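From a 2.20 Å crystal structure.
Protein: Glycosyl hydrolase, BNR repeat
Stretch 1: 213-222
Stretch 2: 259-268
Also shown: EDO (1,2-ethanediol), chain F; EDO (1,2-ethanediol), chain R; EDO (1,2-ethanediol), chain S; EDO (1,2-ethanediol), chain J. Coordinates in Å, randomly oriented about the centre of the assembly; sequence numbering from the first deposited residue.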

ATOM      1  N   PRO A 213       3.837   6.086 -18.997  1.00 31.25           N
ATOM      2  CA  PRO A 213       3.174   6.823 -17.893  1.00 31.56           C
ATOM      3  C   PRO A 213       1.658   6.863 -18.032  1.00 31.35           C
ATOM      4  O   PRO A 213       1.159   6.817 -19.141  1.00 33.00           O
ATOM      5  CB  PRO A 213       3.768   8.223 -17.996  1.00 28.83           C
ATOM      6  CG  PRO A 213       4.188   8.348 -19.427  1.00 33.90           C
ATOM      7  CD  PRO A 213       4.649   6.988 -19.838  1.00 31.75           C
ATOM      8  N   LEU A 214       0.948   6.873 -16.898  1.00 32.83           N
ATOM      9  CA  LEU A 214      -0.510   6.969 -16.868  1.00 30.84           C
ATOM     10  C   LEU A 214      -0.900   7.902 -15.715  1.00 31.33           C
ATOM     11  O   LEU A 214      -1.302   7.462 -14.645  1.00 28.17           O
ATOM     12  CB  LEU A 214      -1.131   5.579 -16.719  1.00 32.20           C
ATOM     13  CG  LEU A 214      -2.646   5.445 -16.843  1.00 32.06           C
ATOM     14  CD1 LEU A 214      -3.127   5.900 -18.213  1.00 21.44           C
ATOM     15  CD2 LEU A 214      -3.033   4.002 -16.587  1.00 30.04           C
ATOM     16  N   ASN A 215      -0.703   9.193 -15.941  1.00 29.59           N
ATOM     17  CA  ASN A 215      -0.970  10.245 -14.975  1.00 28.58           C
ATOM     18  C   ASN A 215      -1.950  11.305 -15.446  1.00 29.80           C
ATOM     19  O   ASN A 215      -2.134  12.268 -14.756  1.00 30.87           O
ATOM     20  CB  ASN A 215       0.358  10.906 -14.633  1.00 25.89           C
ATOM     21  CG  ASN A 215       1.313   9.946 -14.017  1.00 28.05           C
ATOM     22  OD1 ASN A 215       1.051   9.466 -12.930  1.00 27.55           O
ATOM     23  ND2 ASN A 215       2.419   9.640 -14.697  1.00 31.40           N
ATOM     24  N   ARG A 216      -2.649  11.095 -16.558  1.00 31.74           N
ATOM     25  CA  ARG A 216      -3.519  12.129 -17.110  1.00 32.84           C
ATOM     26  C   ARG A 216      -4.673  12.454 -16.166  1.00 31.48           C
ATOM     27  O   ARG A 216      -5.361  11.547 -15.700  1.00 29.28           O
ATOM     28  CB  ARG A 216      -4.076  11.693 -18.463  1.00 32.24           C
ATOM     29  CG  ARG A 216      -4.914  12.746 -19.228  1.00 34.50           C
ATOM     30  CD  ARG A 216      -5.445  12.136 -20.540  1.00 34.00           C
ATOM     31  NE  ARG A 216      -6.302  13.071 -21.267  1.00 48.64           N
ATOM     32  N   GLY A 217      -4.870  13.753 -15.920  1.00 32.16           N
ATOM     33  CA  GLY A 217      -5.916  14.282 -15.045  1.00 31.24           C
ATOM     34  C   GLY A 217      -5.475  14.509 -13.608  1.00 33.17           C
ATOM     35  O   GLY A 217      -6.179  15.152 -12.831  1.00 33.36           O
ATOM     36  N   CYS A 218      -4.282  14.032 -13.266  1.00 35.75           N
ATOM     37  CA  CYS A 218      -3.732  14.125 -11.918  1.00 35.23           C
ATOM     38  C   CYS A 218      -2.864  15.373 -11.753  1.00 33.46           C
ATOM     39  O   CYS A 218      -2.003  15.615 -12.563  1.00 34.15           O
ATOM     40  CB  CYS A 218      -2.911  12.852 -11.685  1.00 37.43           C
ATOM     41  SG  CYS A 218      -2.318  12.587 -10.061  1.00 38.16           S
ATOM     42  N   ALA A 219      -3.082  16.176 -10.721  1.00 32.58           N
ATOM     43  CA  ALA A 219      -2.222  17.352 -10.474  1.00 30.15           C
ATOM     44  C   ALA A 219      -0.839  16.935  -9.945  1.00 30.37           C
ATOM     45  O   ALA A 219      -0.663  15.838  -9.415  1.00 27.52           O
ATOM     46  CB  ALA A 219      -2.865  18.278  -9.503  1.00 29.34           C
ATOM     47  N   ALA A 220       0.133  17.829 -10.138  1.00 32.93           N
ATOM     48  CA  ALA A 220       1.511  17.715  -9.657  1.00 31.18           C
ATOM     49  C   ALA A 220       1.929  19.150  -9.371  1.00 31.25           C
ATOM     50  O   ALA A 220       2.854  19.734  -9.976  1.00 28.55           O
ATOM     51  CB  ALA A 220       2.412  17.064 -10.689  1.00 32.17           C
ATOM     52  N   ASN A 221       1.223  19.713  -8.405  1.00 30.55           N
ATOM     53  CA  ASN A 221       1.372  21.132  -8.015  1.00 31.73           C
ATOM     54  C   ASN A 221       2.722  21.545  -7.351  1.00 30.65           C
ATOM     55  O   ASN A 221       3.026  22.730  -7.185  1.00 30.38           O
ATOM     56  CB  ASN A 221       0.101  21.526  -7.217  1.00 31.87           C
ATOM     57  CG  ASN A 221      -1.198  21.439  -8.114  1.00 41.04           C
ATOM     58  OD1 ASN A 221      -1.136  21.653  -9.352  1.00 33.13           O
ATOM     59  ND2 ASN A 221      -2.350  21.124  -7.492  1.00 32.29           N
ATOM     60  N   PHE A 222       3.531  20.550  -7.023  1.00 28.53           N
ATOM     61  CA  PHE A 222       4.909  20.727  -6.541  1.00 29.55           C
ATOM     62  C   PHE A 222       5.932  20.863  -7.699  1.00 28.57           C
ATOM     63  O   PHE A 222       7.110  21.121  -7.441  1.00 30.77           O
ATOM     64  CB  PHE A 222       5.315  19.558  -5.622  1.00 29.74           C
ATOM     65  CG  PHE A 222       5.147  18.176  -6.247  1.00 29.30           C
ATOM     66  CD1 PHE A 222       3.929  17.488  -6.136  1.00 31.00           C
ATOM     67  CD2 PHE A 222       6.180  17.578  -6.934  1.00 29.79           C
ATOM     68  CE1 PHE A 222       3.752  16.274  -6.721  1.00 28.64           C
ATOM     69  CE2 PHE A 222       6.002  16.348  -7.518  1.00 29.79           C
ATOM     70  CZ  PHE A 222       4.786  15.700  -7.403  1.00 28.38           C
TER
HETATM   71  C1  EDO F 398      -0.112  10.758 -19.133  1.00 45.08           C
HETATM   72  O1  EDO F 398       1.046  10.309 -18.413  1.00 37.33           O
HETATM   73  C2  EDO F 398      -0.805   9.641 -19.903  1.00 44.80           C
HETATM   74  O2  EDO F 398      -2.021   9.180 -19.297  1.00 43.64           O
HETATM   75  C1  EDO R 410      -1.785  15.823 -15.440  1.00 55.63           C
HETATM   76  O1  EDO R 410      -0.481  16.218 -14.955  1.00 51.28           O
HETATM   77  C2  EDO R 410      -1.858  15.741 -16.954  1.00 63.92           C
HETATM   78  O2  EDO R 410      -3.223  15.898 -17.362  1.00 68.67           O
HETATM   79  C1  EDO S 411      -7.434   5.852 -23.672  1.00 61.45           C
HETATM   80  O1  EDO S 411      -6.378   5.634 -22.733  1.00 49.52           O
HETATM   81  C2  EDO S 411      -8.707   5.172 -23.195  1.00 60.34           C
HETATM   82  O2  EDO S 411      -8.741   3.790 -23.594  1.00 61.12           O
HETATM   83  C1  EDO J 402     -18.051   4.968 -14.839  1.00 53.12           C
HETATM   84  O1  EDO J 402     -16.894   4.134 -14.614  1.00 36.98           O
HETATM   85  C2  EDO J 402     -17.864   6.423 -14.357  1.00 56.99           C
HETATM   86  O2  EDO J 402     -16.679   7.070 -14.885  1.00 55.02           O
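Stretch 2 259-268: DRREGVWKRI

Two hydrogen bonds, both donated by Trp 265, fix stretch 2 on stretch 1. The backbone N of Trp 265 lies 2.7 Å from Arg 216 O, with an N-H...O angle of 167°, and the indole NE1 of Trp 265 lies 3.0 Å from Leu 214 O at 171°. Both angles are near linear, so a single residue engages two carbonyls two positions apart, one through its main chain and one through its side chain. No salt bridge crosses the interface.

Two longer CA-H...O contacts extend this pairing: Val 264 CA to Arg 216 O at 3.5 Å (136° at H) and Gly 217 CA to Trp 265 O at 3.2 Å (141° at H). The CA atoms give the register, with Arg 216 CA 5.1 Å from Val 264 CA and Gly 217 CA 4.6 Å from Trp 265 CA. Both numberings rise together, so the chains run in the same direction locally.

Stretch 1 contributes no regular helix or strand here. Its Asn 215 to Cys 218 segment is a type II beta turn, closed by Cys 218 N to Asn 215 O at 3.2 Å. At Gly 217, phi/psi of 93/-9 would jam a CB against the preceding carbonyl, and an ideal CB would also fall 2.0 Å from Trp 265 O and 2.8 Å from Val 264 CG2. The bare CA thus permits the close approach. In stretch 2, residues 260-262 have helical phi/psi without the regular bonds, while Glu 262 N and Gly 263 N both donate to Asp 259 O, at 2.9 and 3.2 Å. Gly 263, at 72/22, precedes the extended backbone of Val 264 and Trp 265.

Packing centres on Trp 265, whose CA-to-CB bond points toward stretch 1 and whose chi1 of -66° (m) accompanies the NE1 contact. Leu 214 O and Arg 216 O lie at the edge of its ring, near the plane, as does Asn 215 C, 3.8 Å from Trp 265 CD1. Cys 218 CB approaches Trp 265 CD1 obliquely at 4.2 Å.

Farther out, Leu 214 lies over one face of the Arg 260 guanidinium, its CD2 3.7 Å from Arg 260 NE. Arg 216 CB comes within 3.8 Å of Gly 263 O, and Arg 216 CG within 4.3 Å of Val 264 CG2. At the other end, Arg 267 NH1 is 4.2 Å from Ala 219 CB and 4.3 Å from Asn 221 ND2, distances that indicate packing alone. The two stretches together bury 472 Å².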

ATOM      1  N   ASP A 259     -11.503   5.301 -14.442  1.00 28.01           N
ATOM      2  CA  ASP A 259     -12.064   4.179 -15.167  1.00 29.64           C
ATOM      3  C   ASP A 259     -11.033   4.043 -16.291  1.00 28.70           C
ATOM      4  O   ASP A 259     -10.902   4.954 -17.112  1.00 25.67           O
ATOM      5  CB  ASP A 259     -13.457   4.488 -15.695  1.00 31.26           C
ATOM      6  CG  ASP A 259     -14.066   3.313 -16.391  1.00 33.14           C
ATOM      7  OD1 ASP A 259     -13.325   2.588 -17.078  1.00 29.45           O
ATOM      8  OD2 ASP A 259     -15.281   3.118 -16.234  1.00 33.81           O
ATOM      9  N   ARG A 260     -10.304   2.929 -16.328  1.00 30.42           N
ATOM     10  CA  ARG A 260      -9.237   2.737 -17.327  1.00 31.59           C
ATOM     11  C   ARG A 260      -9.695   2.896 -18.795  1.00 32.35           C
ATOM     12  O   ARG A 260      -8.910   3.326 -19.647  1.00 31.83           O
ATOM     13  CB  ARG A 260      -8.533   1.386 -17.113  1.00 33.09           C
ATOM     14  CG  ARG A 260      -7.313   1.126 -18.009  1.00 30.57           C
ATOM     15  CD  ARG A 260      -6.173   2.131 -17.784  1.00 29.62           C
ATOM     16  NE  ARG A 260      -5.245   2.082 -18.900  1.00 28.97           N
ATOM     17  CZ  ARG A 260      -5.263   2.897 -19.952  1.00 27.63           C
ATOM     18  NH1 ARG A 260      -6.153   3.859 -20.090  1.00 35.80           N
ATOM     19  NH2 ARG A 260      -4.364   2.743 -20.894  1.00 33.00           N
ATOM     20  N   ARG A 261     -10.960   2.584 -19.079  1.00 32.51           N
ATOM     21  CA  ARG A 261     -11.511   2.750 -20.436  1.00 33.35           C
ATOM     22  C   ARG A 261     -11.506   4.216 -20.850  1.00 32.24           C
ATOM     23  O   ARG A 261     -11.406   4.496 -22.025  1.00 31.29           O
ATOM     24  CB  ARG A 261     -12.944   2.253 -20.545  1.00 32.40           C
ATOM     25  CG  ARG A 261     -13.221   0.798 -20.129  1.00 35.26           C
ATOM     26  CD  ARG A 261     -14.607   0.821 -19.540  1.00 46.34           C
ATOM     27  NE  ARG A 261     -15.091  -0.430 -18.995  1.00 49.54           N
ATOM     28  CZ  ARG A 261     -15.987  -0.549 -18.007  1.00 52.60           C
ATOM     29  NH1 ARG A 261     -16.466   0.505 -17.336  1.00 41.65           N
ATOM     30  NH2 ARG A 261     -16.367  -1.771 -17.626  1.00 62.57           N
ATOM     31  N   GLU A 262     -11.653   5.131 -19.891  1.00 31.07           N
ATOM     32  CA  GLU A 262     -11.582   6.573 -20.146  1.00 32.41           C
ATOM     33  C   GLU A 262     -10.132   7.059 -20.171  1.00 32.08           C
ATOM     34  O   GLU A 262      -9.825   7.990 -20.881  1.00 32.14           O
ATOM     35  CB  GLU A 262     -12.386   7.359 -19.095  1.00 33.50           C
ATOM     36  CG  GLU A 262     -13.879   6.957 -19.030  1.00 37.61           C
ATOM     37  CD  GLU A 262     -14.689   7.683 -17.949  1.00 36.16           C
ATOM     38  OE1 GLU A 262     -14.112   8.263 -16.999  1.00 43.46           O
ATOM     39  OE2 GLU A 262     -15.932   7.648 -18.054  1.00 46.08           O
ATOM     40  N   GLY A 263      -9.248   6.448 -19.378  1.00 32.12           N
ATOM     41  CA  GLY A 263      -7.829   6.822 -19.354  1.00 31.02           C
ATOM     42  C   GLY A 263      -7.462   8.155 -18.704  1.00 29.36           C
ATOM     43  O   GLY A 263      -6.389   8.682 -18.975  1.00 30.66           O
ATOM     44  N   VAL A 264      -8.334   8.665 -17.830  1.00 27.81           N
ATOM     45  CA  VAL A 264      -8.130   9.916 -17.118  1.00 28.83           C
ATOM     46  C   VAL A 264      -8.463   9.776 -15.594  1.00 28.27           C
ATOM     47  O   VAL A 264      -9.462   9.152 -15.194  1.00 28.21           O
ATOM     48  CB  VAL A 264      -8.966  11.036 -17.790  1.00 30.99           C
ATOM     49  CG1 VAL A 264     -10.457  10.700 -17.739  1.00 30.48           C
ATOM     50  CG2 VAL A 264      -8.676  12.407 -17.169  1.00 29.56           C
ATOM     51  N   TRP A 265      -7.572  10.289 -14.762  1.00 27.63           N
ATOM     52  CA  TRP A 265      -7.797  10.396 -13.326  1.00 27.78           C
ATOM     53  C   TRP A 265      -8.669  11.619 -13.117  1.00 28.19           C
ATOM     54  O   TRP A 265      -8.351  12.688 -13.647  1.00 25.54           O
ATOM     55  CB  TRP A 265      -6.488  10.606 -12.555  1.00 28.45           C
ATOM     56  CG  TRP A 265      -5.553   9.444 -12.616  1.00 27.09           C
ATOM     57  CD1 TRP A 265      -4.462   9.329 -13.407  1.00 24.08           C
ATOM     58  CD2 TRP A 265      -5.640   8.223 -11.859  1.00 24.96           C
ATOM     59  NE1 TRP A 265      -3.856   8.126 -13.193  1.00 28.63           N
ATOM     60  CE2 TRP A 265      -4.562   7.416 -12.261  1.00 31.72           C
ATOM     61  CE3 TRP A 265      -6.518   7.740 -10.881  1.00 23.28           C
ATOM     62  CZ2 TRP A 265      -4.340   6.131 -11.734  1.00 25.68           C
ATOM     63  CZ3 TRP A 265      -6.307   6.462 -10.365  1.00 25.46           C
ATOM     64  CH2 TRP A 265      -5.216   5.680 -10.793  1.00 26.55           C
ATOM     65  N   LYS A 266      -9.763  11.444 -12.371  1.00 28.06           N
ATOM     66  CA  LYS A 266     -10.704  12.497 -11.989  1.00 27.56           C
ATOM     67  C   LYS A 266     -10.667  12.672 -10.483  1.00 26.53           C
ATOM     68  O   LYS A 266     -10.828  11.709  -9.759  1.00 22.49           O
ATOM     69  CB  LYS A 266     -12.110  12.129 -12.428  1.00 29.66           C
ATOM     70  CG  LYS A 266     -12.250  12.108 -13.939  1.00 28.63           C
ATOM     71  CD  LYS A 266     -13.667  11.799 -14.341  1.00 33.03           C
ATOM     72  CE  LYS A 266     -13.835  11.817 -15.856  1.00 35.30           C
ATOM     73  NZ  LYS A 266     -15.181  11.289 -16.146  1.00 39.93           N
ATOM     74  N   ARG A 267     -10.448  13.913 -10.043  1.00 26.29           N
ATOM     75  CA  ARG A 267     -10.301  14.269  -8.656  1.00 26.39           C
ATOM     76  C   ARG A 267     -11.605  14.270  -7.834  1.00 26.84           C
ATOM     77  O   ARG A 267     -12.189  15.313  -7.509  1.00 26.60           O
ATOM     78  CB  ARG A 267      -9.588  15.639  -8.534  1.00 26.41           C
ATOM     79  CG  ARG A 267      -8.990  15.877  -7.133  1.00 27.48           C
ATOM     80  CD  ARG A 267      -8.041  17.054  -7.159  1.00 25.99           C
ATOM     81  NE  ARG A 267      -7.426  17.258  -5.861  1.00 28.79           N
ATOM     82  CZ  ARG A 267      -6.399  18.065  -5.603  1.00 23.06           C
ATOM     83  NH1 ARG A 267      -5.848  18.818  -6.527  1.00 25.75           N
ATOM     84  NH2 ARG A 267      -5.950  18.145  -4.371  1.00 32.37           N
ATOM     85  N   ILE A 268     -12.026  13.056  -7.486  1.00 26.18           N
ATOM     86  CA  ILE A 268     -13.146  12.830  -6.575  1.00 22.78           C
ATOM     87  C   ILE A 268     -12.904  13.451  -5.216  1.00 23.68           C
ATOM     88  O   ILE A 268     -13.852  13.750  -4.522  1.00 24.23           O
ATOM     89  CB  ILE A 268     -13.515  11.319  -6.417  1.00 24.72           C
ATOM     90  CG1 ILE A 268     -12.317  10.447  -5.958  1.00 20.25           C
ATOM     91  CG2 ILE A 268     -14.137  10.800  -7.750  1.00 17.99           C
ATOM     92  CD1 ILE A 268     -12.655   8.988  -5.606  1.00 22.58           C
TER